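PDB 2DYJ: ribosome-binding factor A from Thermus thermophilus, which assists the late maturation of the 30S ribosomal subunit, binding free 30S particles and supporting efficient processing of 16S rRNA. Local coordinates for residues A[77-80]-A[81-85]. Numbering follows the deposited sequence.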
loop_
_atom_site.group_PDB
_atom_site.type_symbol
_atom_site.label_atom_id
_atom_site.label_comp_id
_atom_site.label_asym_id
_atom_site.label_seq_id
_atom_site.Cartn_x
_atom_site.Cartn_y
_atom_site.Cartn_z
ATOM N N VAL A 77 0.667 -9.183 9.624
ATOM C CA VAL A 77 0.991 -8.110 10.552
ATOM C C VAL A 77 0.080 -8.249 11.755
ATOM O O VAL A 77 -1.118 -8.502 11.614
ATOM C CB VAL A 77 0.789 -6.710 9.921
ATOM C CG1 VAL A 77 1.156 -5.623 10.937
ATOM C CG2 VAL A 77 1.643 -6.575 8.677
ATOM N N ARG A 78 0.647 -8.090 12.943
ATOM C CA ARG A 78 -0.138 -8.225 14.158
ATOM C C ARG A 78 -0.736 -6.889 14.579
ATOM O O ARG A 78 -0.041 -6.024 15.110
ATOM C CB ARG A 78 0.736 -8.791 15.281
ATOM C CG ARG A 78 -0.055 -9.432 16.410
ATOM C CD ARG A 78 -1.031 -10.473 15.857
ATOM N NE ARG A 78 -1.872 -11.067 16.896
ATOM C CZ ARG A 78 -1.428 -11.905 17.828
ATOM N NH1 ARG A 78 -0.146 -12.255 17.853
ATOM N NH2 ARG A 78 -2.264 -12.387 18.740
ATOM N N MET A 79 -2.027 -6.727 14.310
ATOM C CA MET A 79 -2.780 -5.522 14.651
ATOM C C MET A 79 -4.222 -5.990 14.815
ATOM O O MET A 79 -4.721 -6.752 13.993
ATOM C CB MET A 79 -2.729 -4.484 13.515
ATOM C CG MET A 79 -1.464 -3.648 13.415
ATOM S SD MET A 79 -1.619 -2.338 12.151
ATOM C CE MET A 79 -2.699 -1.181 13.034
ATOM N N ARG A 80 -4.888 -5.547 15.875
ATOM C CA ARG A 80 -6.266 -5.938 16.095
ATOM C C ARG A 80 -7.099 -5.497 14.907
ATOM O O ARG A 80 -7.890 -6.271 14.383
ATOM C CB ARG A 80 -6.784 -5.336 17.395
ATOM C CG ARG A 80 -6.585 -6.252 18.591
ATOM C CD ARG A 80 -5.124 -6.680 18.753
ATOM N NE ARG A 80 -5.003 -7.965 19.442
ATOM C CZ ARG A 80 -5.296 -9.138 18.889
ATOM N NH1 ARG A 80 -5.724 -9.193 17.634
ATOM N NH2 ARG A 80 -5.165 -10.259 19.589
ATOM N N ARG A 81 -6.921 -4.256 14.465
ATOM C CA ARG A 81 -7.647 -3.791 13.291
ATOM C C ARG A 81 -6.628 -3.164 12.334
ATOM O O ARG A 81 -5.946 -2.208 12.697
ATOM C CB ARG A 81 -8.721 -2.776 13.693
ATOM C CG ARG A 81 -9.768 -2.545 12.618
ATOM C CD ARG A 81 -10.969 -1.765 13.139
ATOM N NE ARG A 81 -11.797 -2.520 14.083
ATOM C CZ ARG A 81 -12.381 -3.688 13.814
ATOM N NH1 ARG A 81 -12.231 -4.260 12.626
ATOM N NH2 ARG A 81 -13.141 -4.276 14.728
ATOM N N LEU A 82 -6.501 -3.724 11.135
ATOM C CA LEU A 82 -5.556 -3.211 10.143
ATOM C C LEU A 82 -6.028 -1.872 9.567
ATOM O O LEU A 82 -7.218 -1.611 9.482
ATOM C CB LEU A 82 -5.379 -4.217 8.996
ATOM C CG LEU A 82 -4.414 -5.396 9.193
ATOM C CD1 LEU A 82 -2.993 -4.869 9.302
ATOM C CD2 LEU A 82 -4.793 -6.180 10.441
ATOM N N PRO A 83 -5.092 -1.001 9.177
ATOM C CA PRO A 83 -5.556 0.272 8.622
ATOM C C PRO A 83 -6.125 0.055 7.233
ATOM O O PRO A 83 -5.828 -0.957 6.577
ATOM C CB PRO A 83 -4.288 1.113 8.576
ATOM C CG PRO A 83 -3.212 0.106 8.359
ATOM C CD PRO A 83 -3.618 -1.050 9.250
ATOM N N ARG A 84 -6.960 0.983 6.781
ATOM C CA ARG A 84 -7.491 0.869 5.433
ATOM C C ARG A 84 -6.439 1.574 4.605
ATOM O O ARG A 84 -5.678 2.367 5.146
ATOM C CB ARG A 84 -8.855 1.550 5.305
ATOM C CG ARG A 84 -9.904 0.940 6.234
ATOM C CD ARG A 84 -9.816 -0.596 6.289
ATOM N NE ARG A 84 -10.012 -1.232 4.983
ATOM C CZ ARG A 84 -10.417 -2.500 4.844
ATOM N NH1 ARG A 84 -10.657 -3.235 5.926
ATOM N NH2 ARG A 84 -10.585 -3.041 3.641
ATOM N N LEU A 85 -6.386 1.294 3.307
ATOM C CA LEU A 85 -5.343 1.862 2.454
ATOM C C LEU A 85 -5.784 2.958 1.500
ATOM O O LEU A 85 -6.828 2.845 0.868
ATOM C CB LEU A 85 -4.717 0.744 1.627
ATOM C CG LEU A 85 -4.445 -0.518 2.470
ATOM C CD1 LEU A 85 -4.048 -1.716 1.570
ATOM C CD2 LEU A 85 -3.322 -0.199 3.454
#
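Met-79 reaches along the turn to Leu-82 and Pro-83, and its side chain supplies most of the apolar contact within residues 77-85. CB starts the path 4.1 Å from CD2 of Leu-82 and 4.0 Å from O of Arg-81. CG then lies anti to the carbonyl carbon, after which the extended chi2 carries SD toward the later residues. The sulfur sits 3.8 Å from CD of Pro-83 and 4.1 Å from CD1 of Leu-82, so it meets both neighbours at van der Waals range. A bend at chi3 (75°) places the terminal methyl CE beside the backbone, 3.4 Å from the same O of Arg-81, while it also stays near the proline CD. The two side chains cross at about a right angle, and CD is the proline atom that SD and CE touch.

Both methyls of Leu-82 meet Met-79. CD2 packs 3.6 Å from O of Met-79 as well as near its CB, and CD1, which faces the sulfur on one side, lies 4.3 Å from CB of Val-77 in another direction. One leucine therefore bridges residues 77 and 79 across the turn. At its bend, Arg-80 has helix-like backbone angles (phi/psi -59/-47°), whereas Met-79 and Arg-81 on either side of it are extended; this local change turns the chain sharply.

The turn links helix 66-74 to strand 84-89 of the KH-like domain. Its apolar side is continued by helix 5-21, where Val-77 touches Leu-12 and Met-79 touches Leu-8, while Leu-82 rests back on Ala-74 at the end of helix 66-74. No hydrogen bond joins residues 77-80 to 81-85, so between them the turn is held by covalent geometry and dispersion contacts, which constrain its shape without the directionality of polar bonds.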